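Local coordinates for 462aa long hypothetical selenium-binding protein (Sulfolobus tokodaii, PDB 2ECE), which is of unknown function but folds as a beta-propeller of the selenium-binding protein family and may bind selenium, at residues I298-E303 and E344-D349; K317-L322 and G366-A371. All coordinates share one frame; numbering follows the deposited sequence.

Contact 1. Residues I298-E303 and E344-D349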
loop_
_atom_site.group_PDB
_atom_site.type_symbol
_atom_site.label_atom_id
_atom_site.label_comp_id
_atom_site.label_asym_id
_atom_site.label_seq_id
_atom_site.Cartn_x
_atom_site.Cartn_y
_atom_site.Cartn_z
ATOM N N ILE A 298 -2.544 -11.666 15.242
ATOM C CA ILE A 298 -3.512 -12.314 14.361
ATOM C C ILE A 298 -2.795 -13.354 13.509
ATOM O O ILE A 298 -1.716 -13.098 12.981
ATOM C CB ILE A 298 -4.185 -11.324 13.381
ATOM C CG1 ILE A 298 -4.998 -10.275 14.134
ATOM C CG2 ILE A 298 -5.101 -12.088 12.432
ATOM C CD1 ILE A 298 -5.546 -9.178 13.230
ATOM N N GLU A 299 -3.396 -14.530 13.378
ATOM C CA GLU A 299 -2.814 -15.581 12.558
ATOM C C GLU A 299 -3.949 -16.227 11.793
ATOM O O GLU A 299 -4.951 -16.640 12.381
ATOM C CB GLU A 299 -2.094 -16.631 13.412
ATOM C CG GLU A 299 -1.320 -17.659 12.581
ATOM C CD GLU A 299 -0.593 -18.695 13.426
ATOM O OE1 GLU A 299 0.108 -18.308 14.384
ATOM O OE2 GLU A 299 -0.713 -19.900 13.125
ATOM N N ILE A 300 -3.800 -16.290 10.476
ATOM C CA ILE A 300 -4.815 -16.880 9.623
ATOM C C ILE A 300 -4.220 -18.097 8.929
ATOM O O ILE A 300 -3.214 -17.991 8.232
ATOM C CB ILE A 300 -5.308 -15.867 8.564
ATOM C CG1 ILE A 300 -5.902 -14.640 9.266
ATOM C CG2 ILE A 300 -6.345 -16.522 7.657
ATOM C CD1 ILE A 300 -6.294 -13.524 8.328
ATOM N N PRO A 301 -4.831 -19.277 9.128
ATOM C CA PRO A 301 -4.345 -20.515 8.512
ATOM C C PRO A 301 -4.754 -20.686 7.050
ATOM O O PRO A 301 -5.709 -20.063 6.573
ATOM C CB PRO A 301 -4.951 -21.593 9.405
ATOM C CG PRO A 301 -6.293 -21.005 9.723
ATOM C CD PRO A 301 -5.930 -19.563 10.070
ATOM N N ALA A 302 -4.017 -21.532 6.340
ATOM C CA ALA A 302 -4.315 -21.811 4.946
ATOM C C ALA A 302 -5.564 -22.695 4.904
ATOM O O ALA A 302 -5.882 -23.370 5.886
ATOM C CB ALA A 302 -3.137 -22.526 4.293
ATOM N N GLU A 303 -6.275 -22.680 3.779
ATOM C CA GLU A 303 -7.481 -23.491 3.630
ATOM C C GLU A 303 -7.242 -24.678 2.703
ATOM O O GLU A 303 -6.951 -24.505 1.520
ATOM C CB GLU A 303 -8.634 -22.655 3.065
ATOM C CG GLU A 303 -9.330 -21.742 4.062
ATOM C CD GLU A 303 -10.200 -22.497 5.054
ATOM O OE1 GLU A 303 -10.383 -23.720 4.879
ATOM O OE2 GLU A 303 -10.710 -21.862 6.003
ATOM N N GLU A 344 -10.731 -12.699 0.564
ATOM C CA GLU A 344 -11.536 -11.986 1.551
ATOM C C GLU A 344 -10.960 -10.632 1.960
ATOM O O GLU A 344 -9.795 -10.319 1.701
ATOM C CB GLU A 344 -11.671 -12.816 2.839
ATOM C CG GLU A 344 -12.234 -14.230 2.703
ATOM C CD GLU A 344 -12.202 -14.991 4.032
ATOM O OE1 GLU A 344 -11.689 -14.435 5.029
ATOM O OE2 GLU A 344 -12.681 -16.144 4.083
ATOM N N VAL A 345 -11.816 -9.838 2.590
ATOM C CA VAL A 345 -11.435 -8.564 3.171
ATOM C C VAL A 345 -12.060 -8.743 4.543
ATOM O O VAL A 345 -13.238 -9.107 4.647
ATOM C CB VAL A 345 -12.085 -7.334 2.498
ATOM C CG1 VAL A 345 -11.736 -6.089 3.302
ATOM C CG2 VAL A 345 -11.579 -7.167 1.071
ATOM N N ARG A 346 -11.268 -8.539 5.589
ATOM C CA ARG A 346 -11.751 -8.681 6.952
ATOM C C ARG A 346 -11.613 -7.368 7.705
ATOM O O ARG A 346 -10.795 -6.509 7.348
ATOM C CB ARG A 346 -10.957 -9.760 7.693
ATOM C CG ARG A 346 -11.065 -11.149 7.096
ATOM C CD ARG A 346 -10.324 -12.159 7.959
ATOM N NE ARG A 346 -10.465 -13.519 7.449
ATOM C CZ ARG A 346 -10.118 -14.610 8.122
ATOM N NH1 ARG A 346 -9.604 -14.512 9.340
ATOM N NH2 ARG A 346 -10.292 -15.804 7.576
ATOM N N GLN A 347 -12.422 -7.224 8.750
ATOM C CA GLN A 347 -12.406 -6.050 9.605
ATOM C C GLN A 347 -12.171 -6.541 11.028
ATOM O O GLN A 347 -12.932 -7.358 11.541
ATOM C CB GLN A 347 -13.746 -5.312 9.542
ATOM C CG GLN A 347 -13.865 -4.179 10.553
ATOM C CD GLN A 347 -15.293 -3.698 10.734
ATOM O OE1 GLN A 347 -15.623 -2.548 10.432
ATOM N NE2 GLN A 347 -16.149 -4.580 11.225
ATOM N N TYR A 348 -11.108 -6.056 11.659
ATOM C CA TYR A 348 -10.806 -6.447 13.028
ATOM C C TYR A 348 -10.929 -5.247 13.955
ATOM O O TYR A 348 -10.354 -4.189 13.697
ATOM C CB TYR A 348 -9.390 -7.010 13.148
ATOM C CG TYR A 348 -9.204 -8.399 12.598
ATOM C CD1 TYR A 348 -9.034 -8.614 11.233
ATOM C CD2 TYR A 348 -9.188 -9.506 13.449
ATOM C CE1 TYR A 348 -8.850 -9.901 10.724
ATOM C CE2 TYR A 348 -9.006 -10.797 12.955
ATOM C CZ TYR A 348 -8.836 -10.987 11.590
ATOM O OH TYR A 348 -8.650 -12.259 11.092
ATOM N N ASP A 349 -11.695 -5.412 15.026
ATOM C CA ASP A 349 -11.857 -4.347 16.004
ATOM C C ASP A 349 -10.558 -4.358 16.800
ATOM O O ASP A 349 -10.205 -5.371 17.400
ATOM C CB ASP A 349 -13.055 -4.657 16.915
ATOM C CG ASP A 349 -13.226 -3.643 18.030
ATOM O OD1 ASP A 349 -14.379 -3.222 18.271
ATOM O OD2 ASP A 349 -12.220 -3.275 18.674
#
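Ile298 and Ile300 reach from one blade of the beta-propeller to Tyr348 and Arg346 on the next. Strand 291-304 belongs to a five-stranded antiparallel sheet and strand 344-349 to the next, four-stranded one. The axes of the strand segments 298-300 and 344-349 come no closer than 11.6 Å and run roughly antiparallel, so the blades meet through side chains.

The apolar part is a CH-pi contact. With CG1 anti to the carbonyl carbon (chi1 -63°) and the chain extended from there to CD1, Ile298 sets CD1 over the centre of the Tyr348 ring, 3.7 Å from the centroid, while CG2 sits 3.8 Å from Tyr348 OH. Leu335 and Leu337 of the second blade pack against Ile298 and Tyr348 respectively.

Ile300 covers one face of the Arg346 guanidinium, its CD1 lying 3.6 Å from Arg346 NH1; the two side chains run past each other in opposite directions.

The polar part lies at the guanidinium's edge. Arg346 grips Glu344 side-on in a salt bridge, NE (2.9 Å) and NH2 (3.2 Å) both directed to Glu344 OE1, the NE bond the shorter and straighter. Removing the guanidinium with an alanine here would probably leave Glu344 OE1 without its salt-bridge partner and Tyr348 OH without its NH1 donor, and uncover the end of Ile300. In the guanidinium plane, Arg346 NH1 donates to Tyr348 OH at 3.0 Å, with an N-H...O angle of 155°.

Contact 2. Residues K317-L322 and G366-A371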
loop_
_atom_site.group_PDB
_atom_site.type_symbol
_atom_site.label_atom_id
_atom_site.label_comp_id
_atom_site.label_asym_id
_atom_site.label_seq_id
_atom_site.Cartn_x
_atom_site.Cartn_y
_atom_site.Cartn_z
ATOM N N LYS A 317 -1.791 -28.594 -1.766
ATOM C CA LYS A 317 -3.221 -28.905 -1.681
ATOM C C LYS A 317 -3.930 -27.994 -0.677
ATOM O O LYS A 317 -4.848 -28.415 0.037
ATOM C CB LYS A 317 -3.437 -30.377 -1.293
ATOM C CG LYS A 317 -2.694 -31.372 -2.181
ATOM C CD LYS A 317 -3.573 -32.539 -2.639
ATOM C CE LYS A 317 -4.392 -32.178 -3.876
ATOM N NZ LYS A 317 -5.152 -33.343 -4.421
ATOM N N ALA A 318 -3.493 -26.737 -0.633
ATOM C CA ALA A 318 -4.076 -25.747 0.261
ATOM C C ALA A 318 -3.979 -24.366 -0.380
ATOM O O ALA A 318 -3.221 -24.161 -1.328
ATOM C CB ALA A 318 -3.348 -25.758 1.603
ATOM N N VAL A 319 -4.764 -23.427 0.134
ATOM C CA VAL A 319 -4.753 -22.058 -0.370
ATOM C C VAL A 319 -4.290 -21.174 0.777
ATOM O O VAL A 319 -4.960 -21.076 1.807
ATOM C CB VAL A 319 -6.158 -21.599 -0.811
ATOM C CG1 VAL A 319 -6.096 -20.175 -1.368
ATOM C CG2 VAL A 319 -6.714 -22.559 -1.858
ATOM N N PRO A 320 -3.124 -20.532 0.627
ATOM C CA PRO A 320 -2.651 -19.674 1.712
ATOM C C PRO A 320 -3.527 -18.432 1.719
ATOM O O PRO A 320 -4.045 -18.032 0.672
ATOM C CB PRO A 320 -1.207 -19.361 1.307
ATOM C CG PRO A 320 -0.860 -20.464 0.307
ATOM C CD PRO A 320 -2.138 -20.587 -0.461
ATOM N N PRO A 321 -3.738 -17.823 2.895
ATOM C CA PRO A 321 -4.575 -16.627 2.897
ATOM C C PRO A 321 -3.901 -15.510 2.106
ATOM O O PRO A 321 -4.572 -14.735 1.428
ATOM C CB PRO A 321 -4.705 -16.300 4.385
ATOM C CG PRO A 321 -3.421 -16.833 4.957
ATOM C CD PRO A 321 -3.309 -18.165 4.261
ATOM N N LEU A 322 -2.570 -15.465 2.174
ATOM C CA LEU A 322 -1.775 -14.445 1.491
ATOM C C LEU A 322 -2.281 -13.046 1.809
ATOM O O LEU A 322 -2.802 -12.345 0.936
ATOM C CB LEU A 322 -1.789 -14.654 -0.026
ATOM C CG LEU A 322 -1.178 -15.949 -0.570
ATOM C CD1 LEU A 322 -1.334 -15.984 -2.090
ATOM C CD2 LEU A 322 0.289 -16.034 -0.172
ATOM N N GLY A 366 -10.801 -14.851 -5.228
ATOM C CA GLY A 366 -10.007 -15.780 -4.443
ATOM C C GLY A 366 -9.884 -17.177 -5.022
ATOM O O GLY A 366 -10.807 -17.688 -5.662
ATOM N N ILE A 367 -8.732 -17.800 -4.804
ATOM C CA ILE A 367 -8.515 -19.154 -5.294
ATOM C C ILE A 367 -9.430 -20.093 -4.505
ATOM O O ILE A 367 -9.904 -21.102 -5.031
ATOM C CB ILE A 367 -7.048 -19.588 -5.101
ATOM C CG1 ILE A 367 -6.126 -18.701 -5.939
ATOM C CG2 ILE A 367 -6.881 -21.046 -5.491
ATOM C CD1 ILE A 367 -4.656 -18.852 -5.600
ATOM N N PHE A 368 -9.688 -19.749 -3.245
ATOM C CA PHE A 368 -10.541 -20.573 -2.399
ATOM C C PHE A 368 -12.034 -20.332 -2.607
ATOM O O PHE A 368 -12.768 -21.264 -2.923
ATOM C CB PHE A 368 -10.202 -20.367 -0.920
ATOM C CG PHE A 368 -10.944 -21.297 0.003
ATOM C CD1 PHE A 368 -10.647 -22.659 0.030
ATOM C CD2 PHE A 368 -11.958 -20.816 0.829
ATOM C CE1 PHE A 368 -11.349 -23.530 0.865
ATOM C CE2 PHE A 368 -12.669 -21.678 1.669
ATOM C CZ PHE A 368 -12.363 -23.037 1.687
ATOM N N HIS A 369 -12.480 -19.088 -2.440
ATOM C CA HIS A 369 -13.900 -18.751 -2.589
ATOM C C HIS A 369 -14.418 -18.615 -4.023
ATOM O O HIS A 369 -15.571 -18.950 -4.293
ATOM C CB HIS A 369 -14.230 -17.441 -1.862
ATOM C CG HIS A 369 -14.048 -17.493 -0.377
ATOM N ND1 HIS A 369 -14.693 -18.410 0.424
ATOM C CD2 HIS A 369 -13.333 -16.701 0.457
ATOM C CE1 HIS A 369 -14.385 -18.180 1.689
ATOM N NE2 HIS A 369 -13.560 -17.149 1.736
ATOM N N ARG A 370 -13.585 -18.114 -4.935
ATOM C CA ARG A 370 -14.025 -17.908 -6.316
ATOM C C ARG A 370 -15.364 -17.166 -6.286
ATOM O O ARG A 370 -16.240 -17.389 -7.123
ATOM C CB ARG A 370 -14.198 -19.248 -7.037
ATOM C CG ARG A 370 -13.119 -19.538 -8.069
ATOM C CD ARG A 370 -11.798 -19.898 -7.411
ATOM N NE ARG A 370 -10.668 -19.886 -8.346
ATOM C CZ ARG A 370 -10.085 -18.780 -8.806
ATOM N NH1 ARG A 370 -10.525 -17.587 -8.420
ATOM N NH2 ARG A 370 -9.052 -18.864 -9.642
ATOM N N ALA A 371 -15.503 -16.276 -5.309
ATOM C CA ALA A 371 -16.727 -15.510 -5.115
ATOM C C ALA A 371 -16.946 -14.389 -6.121
ATOM O O ALA A 371 -16.089 -13.522 -6.299
ATOM C CB ALA A 371 -16.754 -14.941 -3.697
#
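Where two neighbouring propeller blades meet, about 21 Å from the centre of the chain to the centre of the contact, Val319 packs against Ile367 and Phe368 in the loop that follows strand 357-363. Val319 belongs to the short strand 318-319 at the edge of its sheet, where its backbone pairs with Glu303. The opposing residues 367-369 have helical backbone angles; the turn closes with a bond from Arg370 N to Gly366 O (2.9 Å), and Arg370, with Ala371, forms a G1 beta bulge.

Both methyls of Val319 take part. CG1, anti to the backbone N (chi1 -178°), enters the angle between the two loop residues, lying 3.9 Å from Ile367 CB and 4.1 Å from Phe368 CB. CG2 meets Ile367 CG2 at 3.9 Å and lies at the edge of the Phe368 ring, near its plane, rather than over a face. The contact is thus purely apolar, and Ile367 also packs on Tyr410, while Phe368 touches Glu303.

The Arg370 guanidinium turns a face to Ile367 CA. Separately, Phe368 CD2 stands 3.6 Å above the plane of the His369 ring, displaced toward its rim.

How the contacts relate
Contacts 1 and 2 join the same two blades, with centres about 12 Å apart, and their segments alternate along the chain. On the first blade, strands 291-304 and 318-319 are neighbours in one sheet: Glu303 O and Val319 N are 2.8 Å apart, a probable hydrogen bond, and Pro321 CG packs 3.5 Å from Ile300 O. Between strand 344-349 and the loop that leaves that blade, Glu344 OE2 lies 2.7 Å from His369 NE2, again a probable hydrogen bond. The Glu344 carboxylate therefore uses one oxygen within contact 1 and the other for the loop of contact 2. Tyr348, Arg346, Glu344 and His369 form a continuous polar chain running from one contact into the other.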